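Surface-associated protein CshB (Streptococcus gordonii, PDB 6YZG) acts as a cell-wall-anchored streptococcal surface adhesin that binds fibronectin, and is represented here by its second non-repetitive domain. Local coordinates at the interface of chains A and B. Sequence-based numbering; all coordinates share one arbitrary frame. Chains: chain A/B, Surface-associated protein CshB.

Contact 1: the interface of chains A and B. Residues chain A 212-214, 219, 222, 224; chain B 286-287.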
# COMPACT_ATOMS: atom_id res chain seq x y z
N SER A 212 -6.90 15.86 9.13
CA SER A 212 -7.13 16.10 10.57
C SER A 212 -6.41 17.36 11.03
O SER A 212 -5.23 17.56 10.74
CB SER A 212 -6.68 14.94 11.40
OG SER A 212 -7.05 15.18 12.76
N PRO A 213 -7.04 18.19 11.83
CA PRO A 213 -6.34 19.28 12.53
C PRO A 213 -5.31 18.75 13.52
O PRO A 213 -4.35 19.42 13.84
CB PRO A 213 -7.48 19.93 13.34
CG PRO A 213 -8.71 19.66 12.60
CD PRO A 213 -8.50 18.28 12.01
N ASP A 214 -5.48 17.51 13.98
CA ASP A 214 -4.65 16.84 15.01
C ASP A 214 -3.67 15.94 14.28
O ASP A 214 -3.95 14.78 13.99
CB ASP A 214 -5.55 16.09 15.98
CG ASP A 214 -4.79 15.29 16.99
OD1 ASP A 214 -3.52 15.33 17.02
OD2 ASP A 214 -5.46 14.47 17.64
N GLY A 219 -7.31 12.65 15.82
CA GLY A 219 -8.63 12.92 16.34
C GLY A 219 -9.06 12.07 17.52
O GLY A 219 -10.23 12.14 17.92
N SER A 222 -11.72 13.28 20.25
CA SER A 222 -12.62 14.21 19.57
C SER A 222 -13.68 13.40 18.86
O SER A 222 -13.60 12.17 18.84
CB SER A 222 -11.88 15.10 18.56
OG SER A 222 -11.64 14.43 17.34
N VAL A 224 -14.18 13.53 15.56
CA VAL A 224 -13.78 13.35 14.15
C VAL A 224 -12.47 12.60 14.11
O VAL A 224 -11.48 13.11 14.67
CB VAL A 224 -13.65 14.72 13.47
CG1 VAL A 224 -13.34 14.51 11.98
CG2 VAL A 224 -14.91 15.54 13.67
N SER B 286 -11.50 17.85 16.03
CA SER B 286 -10.21 17.60 16.67
C SER B 286 -9.47 18.92 16.94
O SER B 286 -9.56 19.87 16.14
CB SER B 286 -9.38 16.72 15.77
OG SER B 286 -10.14 15.66 15.16
N VAL B 287 -8.72 18.98 18.03
CA VAL B 287 -7.85 20.15 18.29
C VAL B 287 -6.81 20.30 17.18
O VAL B 287 -6.35 19.32 16.61
CB VAL B 287 -7.19 20.02 19.67
CG1 VAL B 287 -6.30 18.83 19.67
CG2 VAL B 287 -6.43 21.27 20.05
O HOH W 1 -9.67 14.44 12.56

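Contact 2: the interface of chains A and B. Residues chain A 111, 113, 144-146; chain B 255-257.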
# COMPACT_ATOMS: atom_id res chain seq x y z
N GLN A 111 -18.09 -5.12 4.70
CA GLN A 111 -17.76 -3.79 4.16
C GLN A 111 -18.99 -3.14 3.54
O GLN A 111 -19.70 -3.79 2.71
CB GLN A 111 -16.66 -3.92 3.11
CG GLN A 111 -15.33 -4.20 3.70
CD GLN A 111 -14.24 -4.27 2.67
OE1 GLN A 111 -14.50 -4.15 1.47
NE2 GLN A 111 -13.06 -4.50 3.18
N VAL A 113 -19.74 -0.25 0.76
CA VAL A 113 -18.90 0.36 -0.30
C VAL A 113 -19.72 1.27 -1.21
O VAL A 113 -20.89 1.26 -1.18
CB VAL A 113 -18.23 -0.75 -1.13
CG1 VAL A 113 -17.22 -1.56 -0.34
CG2 VAL A 113 -19.26 -1.66 -1.78
N ASP A 144 -11.78 1.65 8.44
CA ASP A 144 -11.75 1.57 6.97
C ASP A 144 -11.19 0.21 6.61
O ASP A 144 -10.06 -0.05 6.98
CB ASP A 144 -10.87 2.68 6.37
CG ASP A 144 -10.80 2.73 4.85
OD1 ASP A 144 -11.37 1.90 4.17
OD2 ASP A 144 -10.15 3.69 4.37
N GLY A 145 -11.95 -0.56 5.87
CA GLY A 145 -11.49 -1.92 5.50
C GLY A 145 -10.42 -1.90 4.43
O GLY A 145 -9.83 -2.99 4.19
N GLU A 146 -10.22 -0.79 3.74
CA GLU A 146 -9.24 -0.74 2.63
C GLU A 146 -7.99 0.02 3.03
O GLU A 146 -8.02 0.86 3.90
CB GLU A 146 -9.83 -0.06 1.40
CG GLU A 146 -10.98 -0.80 0.78
CD GLU A 146 -10.47 -1.93 -0.11
OE1 GLU A 146 -9.27 -2.00 -0.35
OE2 GLU A 146 -11.28 -2.71 -0.53
N GLN B 255 -11.05 3.22 -4.01
CA GLN B 255 -12.23 2.94 -3.17
C GLN B 255 -11.80 2.71 -1.74
O GLN B 255 -10.77 2.08 -1.46
CB GLN B 255 -12.99 1.70 -3.63
CG GLN B 255 -13.75 1.92 -4.91
CD GLN B 255 -14.60 0.73 -5.25
OE1 GLN B 255 -14.54 0.26 -6.38
NE2 GLN B 255 -15.44 0.32 -4.32
N GLN B 256 -12.62 3.17 -0.81
CA GLN B 256 -12.44 2.84 0.61
C GLN B 256 -13.67 2.06 1.03
O GLN B 256 -14.60 1.95 0.26
CB GLN B 256 -12.24 4.10 1.46
CG GLN B 256 -11.17 5.04 0.95
CD GLN B 256 -9.83 4.37 0.74
OE1 GLN B 256 -9.25 3.67 1.62
NE2 GLN B 256 -9.28 4.57 -0.44
N ALA B 257 -13.72 1.60 2.25
CA ALA B 257 -14.87 0.77 2.66
C ALA B 257 -15.16 0.93 4.14
O ALA B 257 -14.23 0.91 4.93
CB ALA B 257 -14.51 -0.67 2.34

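Contact 1: the interface of chains A and B
The hydroxyl of B:Ser286 is driven into a small polar socket formed by A:Ser222, A:Val224 and A:Gly219, a tightly packed part of the contact. B:Ser286 OG lies 2.9 Å from the hydroxyl A:Ser222 OG in a hydrogen bond whose direction is not settled. B:Ser286 OG is equally close, at 2.9 Å, to the main-chain carbonyl A:Val224 O, to which it can donate. The group points inward because OG is turned away from its own carbonyl carbon and beside its backbone N (chi1 -42°). Carbon packing closes in around it: A:Ser222 CB sits 3.6 Å from B:Ser286 CA, while A:Gly219 CA and A:Asp214 CB both touch B:Ser286 CB.

Bonds within chain A frame the socket. A:Ser222 OG donates to A:Gly219 O over 2.7 Å and accepts a nearly straight bond (167° at the hydrogen) from A:Val224 N. With its own proton spent in this way, A:Ser222 OG would be likely to accept from B:Ser286, competing with A:Val224 O for the one hydroxyl proton. At the second shell, A:Gly219 N meets A:Asp214 OD2 from above the carboxylate plane, tying the turn at A:Gly219 to the loop at 212-214.

That loop packs closely too: A:Pro213 rests its ring atom CB against the backbone oxygens of B:Ser286 and B:Val287. A:Asp214 N, which bonds A:Ser212 OG, and A:Asp214 CB both lie against B:Val287 O, with no hydrogen bond assigned.

The A:Ser212 side is looser and bridged by solvent. Water 1 lies 2.9 Å from B:Ser286 OG and links it to A:Val224 O and to A:Ser212 OG, which makes no direct hydrogen bond with B:Ser286. B:Ser286 thus illustrates how one small residue can hold an extended chain: in the deposited assembly the site fastens the C-terminal segment of one adhesin domain onto its copy, and would help join them if the dimer is biological.

Contact 2: the interface of chains A and B
The methyl group of B:Ala257 forms the apolar centre, with chain A carbons gathered round it. A:Gln111 lays its extended chain alongside, from CB to the terminal amide, and its CD comes within 3.6 Å of B:Ala257 CB. A:Val113 CG1 meets the same methyl at 3.9 Å. A:Glu146 contributes CG, which also lies 3.7 Å from B:Gln255 O, so its aliphatic part packs against the segment's backbone before the chain bends at chi2 and takes the carboxylate away.

Moving outward, the backbone of B:Ala257 is gripped at both ends. Its carbonyl O accepts from A:Gly145 N over 2.9 Å, while its N donates to A:Asp144 OD1 over 3.1 Å in a nearly straight bond (170° at the hydrogen). OD1 also takes the N-H of A:Glu146, and the two donors arrive from opposite faces of the carboxylate plane. With CG turned away from its backbone N (chi1 -178°), A:Asp144 reaches both. B:Ala257 O lies 3.1 Å from A:Asp144 OD1, an unfavourable acceptor pair that the two N-H donors may compensate.

At the rim the amide of B:Gln256 stands almost square to the A:Asp144 carboxylate (86° between planes). As modelled, its OE1 faces OD2 at 2.9 Å, a doubtful acceptor pair; the amide turned over would offer NE2 as a donor. In the deposited assembly the site docks a partner segment beside strand 139-144, and would join the two copies if the dimer is biological.

About 21 Å separates the C-alpha centres of contact 1 and contact 2, which share no residues but join the same two chains. In contact 2 chain B is held just before its strand 258-263; in contact 1 it is held beyond its helix 276-279, nearer the C-terminus. Chain A receives both segments, so the partner's C-terminal part is fixed at successive points along it, suggesting an exchange of terminal segments between the copies. Two-fold symmetry supplies a twin of each contact. This dimeric arrangement may or may not be the one adopted on the bacterial surface.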